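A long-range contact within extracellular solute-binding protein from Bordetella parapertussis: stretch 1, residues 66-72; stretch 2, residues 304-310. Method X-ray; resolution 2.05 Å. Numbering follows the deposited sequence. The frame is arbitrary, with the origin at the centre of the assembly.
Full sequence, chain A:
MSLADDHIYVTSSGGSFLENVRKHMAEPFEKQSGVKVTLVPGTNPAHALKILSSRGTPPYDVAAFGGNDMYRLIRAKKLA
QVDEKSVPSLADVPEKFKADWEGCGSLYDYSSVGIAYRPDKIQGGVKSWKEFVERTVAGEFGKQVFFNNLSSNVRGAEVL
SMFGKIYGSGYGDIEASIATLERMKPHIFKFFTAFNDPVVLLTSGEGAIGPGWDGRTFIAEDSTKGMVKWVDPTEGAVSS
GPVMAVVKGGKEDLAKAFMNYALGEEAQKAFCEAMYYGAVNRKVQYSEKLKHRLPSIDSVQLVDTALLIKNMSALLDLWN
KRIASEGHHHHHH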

# COMPACT_ATOMS: atom_id res chain seq x y z
N GLY A 66 1.55 6.77 -6.66
CA GLY A 66 1.39 5.33 -6.82
C GLY A 66 2.46 4.60 -7.60
O GLY A 66 3.09 5.15 -8.49
N GLY A 67 2.63 3.32 -7.27
CA GLY A 67 3.67 2.48 -7.84
C GLY A 67 3.59 2.25 -9.34
O GLY A 67 4.62 2.31 -10.02
N ASN A 68 2.40 1.98 -9.85
CA ASN A 68 2.22 1.74 -11.29
C ASN A 68 2.77 2.87 -12.15
O ASN A 68 3.56 2.65 -13.08
CB ASN A 68 0.74 1.57 -11.61
CG ASN A 68 0.19 0.27 -11.11
OD1 ASN A 68 0.82 -0.78 -11.24
ND2 ASN A 68 -1.01 0.32 -10.52
N ASP A 69 2.33 4.08 -11.85
CA ASP A 69 2.75 5.24 -12.62
C ASP A 69 4.19 5.63 -12.31
O ASP A 69 4.91 6.07 -13.21
CB ASP A 69 1.79 6.40 -12.39
CG ASP A 69 0.44 6.13 -13.02
OD1 ASP A 69 0.37 6.13 -14.27
OD2 ASP A 69 -0.52 5.87 -12.26
N MSE A 70 4.61 5.43 -11.06
CA MSE A 70 6.01 5.67 -10.72
C MSE A 70 6.92 4.76 -11.53
O MSE A 70 8.03 5.16 -11.92
CB MSE A 70 6.29 5.48 -9.23
CG MSE A 70 7.70 5.92 -8.81
SE MSE A 70 7.91 7.87 -8.95
CE MSE A 70 6.62 8.39 -7.56
N TYR A 71 6.47 3.54 -11.78
CA TYR A 71 7.26 2.62 -12.58
C TYR A 71 7.46 3.18 -13.98
O TYR A 71 8.45 2.87 -14.64
CB TYR A 71 6.62 1.23 -12.63
CG TYR A 71 7.63 0.12 -12.86
CD1 TYR A 71 7.78 -0.46 -14.12
CD2 TYR A 71 8.45 -0.33 -11.83
CE1 TYR A 71 8.71 -1.47 -14.34
CE2 TYR A 71 9.38 -1.33 -12.04
CZ TYR A 71 9.50 -1.90 -13.30
OH TYR A 71 10.44 -2.90 -13.51
N ARG A 72 6.54 4.02 -14.44
CA ARG A 72 6.70 4.68 -15.74
C ARG A 72 7.94 5.58 -15.74
O ARG A 72 8.72 5.59 -16.70
CB ARG A 72 5.46 5.51 -16.09
CG ARG A 72 4.19 4.70 -16.28
CD ARG A 72 2.96 5.61 -16.26
NE ARG A 72 2.90 6.49 -17.41
CZ ARG A 72 1.97 7.44 -17.58
NH1 ARG A 72 1.03 7.62 -16.66
NH2 ARG A 72 1.98 8.20 -18.67
N ASP A 304 6.33 -7.88 -6.47
CA ASP A 304 7.10 -7.16 -7.49
C ASP A 304 6.21 -6.33 -8.42
O ASP A 304 5.37 -6.88 -9.12
CB ASP A 304 7.92 -8.18 -8.30
CG ASP A 304 8.70 -7.55 -9.45
OD1 ASP A 304 8.67 -6.31 -9.61
OD2 ASP A 304 9.35 -8.31 -10.20
N THR A 305 6.41 -5.02 -8.41
CA THR A 305 5.61 -4.13 -9.26
C THR A 305 5.65 -4.55 -10.73
O THR A 305 4.61 -4.64 -11.38
CB THR A 305 6.03 -2.65 -9.13
OG1 THR A 305 6.00 -2.26 -7.76
CG2 THR A 305 5.10 -1.75 -9.93
N ALA A 306 6.85 -4.79 -11.25
CA ALA A 306 7.03 -5.17 -12.65
C ALA A 306 6.28 -6.46 -12.97
O ALA A 306 5.69 -6.59 -14.04
CB ALA A 306 8.52 -5.34 -12.98
N LEU A 307 6.30 -7.40 -12.03
CA LEU A 307 5.59 -8.66 -12.20
C LEU A 307 4.08 -8.43 -12.31
O LEU A 307 3.44 -8.96 -13.21
CB LEU A 307 5.91 -9.61 -11.04
CG LEU A 307 5.19 -10.95 -11.08
CD1 LEU A 307 5.53 -11.70 -12.37
CD2 LEU A 307 5.53 -11.79 -9.86
N LEU A 308 3.53 -7.64 -11.40
CA LEU A 308 2.10 -7.33 -11.42
C LEU A 308 1.66 -6.70 -12.75
O LEU A 308 0.64 -7.09 -13.32
CB LEU A 308 1.72 -6.41 -10.26
CG LEU A 308 1.71 -7.08 -8.88
CD1 LEU A 308 1.61 -6.04 -7.79
CD2 LEU A 308 0.57 -8.09 -8.77
N ILE A 309 2.43 -5.74 -13.22
CA ILE A 309 2.14 -5.06 -14.49
C ILE A 309 2.19 -6.04 -15.66
O ILE A 309 1.32 -6.05 -16.53
CB ILE A 309 3.12 -3.90 -14.73
CG1 ILE A 309 2.93 -2.82 -13.66
CG2 ILE A 309 2.96 -3.32 -16.14
CD1 ILE A 309 3.88 -1.65 -13.78
N LYS A 310 3.23 -6.87 -15.66
CA LYS A 310 3.45 -7.79 -16.76
C LYS A 310 2.36 -8.85 -16.86
O LYS A 310 1.98 -9.26 -17.95
CB LYS A 310 4.82 -8.47 -16.63
CG LYS A 310 5.10 -9.50 -17.72
CD LYS A 310 6.51 -10.09 -17.61
CE LYS A 310 6.57 -11.23 -16.60
NZ LYS A 310 7.92 -11.88 -16.58

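The contact brings together the first turns of two helices, 67-72 and 305-310, whose axes cross nearly at right angles (99°) and approach no closer than 10.3 Å. The paired surfaces are small, burying 251 Å² in total, and no hydrogen bond or salt bridge links them; the association rests on side-chain packing.

Tyr71 dominates the first helix's share of the contact. Its CA-to-CB bond points toward the second helix, and the t rotamer (chi1 -154°) carries the ring out across that helix's first turn. There the ring meets three residues obliquely. Tyr71 CD2 lies 4.1 Å from Thr305 CG2, Tyr71 CD1 lies 4.1 Å from Ile309 CD1, and at the far end of the ring Tyr71 CZ is 3.6 Å from Ala306 CB. The closest approach of the whole contact is also here, with Tyr71 OH 3.1 Å from Ala306 CB. This is a tight carbon-oxygen contact, and the methyl group offers the hydroxyl no polar partner.

The residues receiving the ring are spaced as a helix requires. Thr305 and Ile309 are one turn apart, joined by the backbone hydrogen bond from Ile309 N to Thr305 O (3.1 Å), and both direct CA-to-CB toward the first helix. The Ala306 CA-to-CB bond points sideways, yet its CB still reaches the end of the tyrosine. Thr305 adopts the m rotamer (chi1 -55°), which places CG2 against the tyrosine ring and 4.1 Å from Gly67 O, while OG1 is hydrogen-bonded elsewhere in the structure. The methyl can thus pack in the contact without leaving the hydroxyl unsatisfied. Ile309 is extended, m at chi1 and t at chi2 (178°), so that CD1 reaches the Tyr71 ring; along the same branch, Ile309 CG1 lies 3.8 Å from Asn68 OD1. The Asn68 CA-to-CB bond points sideways, but with chi1 at -71° the amide end comes nearer to the second helix.

The nearest CA atoms across the contact are those of Gly67 and Thr305, 7.0 Å apart. Gly67 contributes backbone alone, although a CB there would point toward the second stretch, about 4.2 Å from Thr305 OG1, and there is room for it.

On the side of the first helix turned from the contact, the CA-to-CB bonds of Asp69 and Arg72 both point away, and the two residues form a salt bridge, Arg72 NH1 to Asp69 OD1 at 2.9 Å. In the second stretch, Asp304 caps its helix: the t rotamer (chi1 176°) lets Asp304 OD1 accept a weak hydrogen bond from Ala306 N at 2.9 Å.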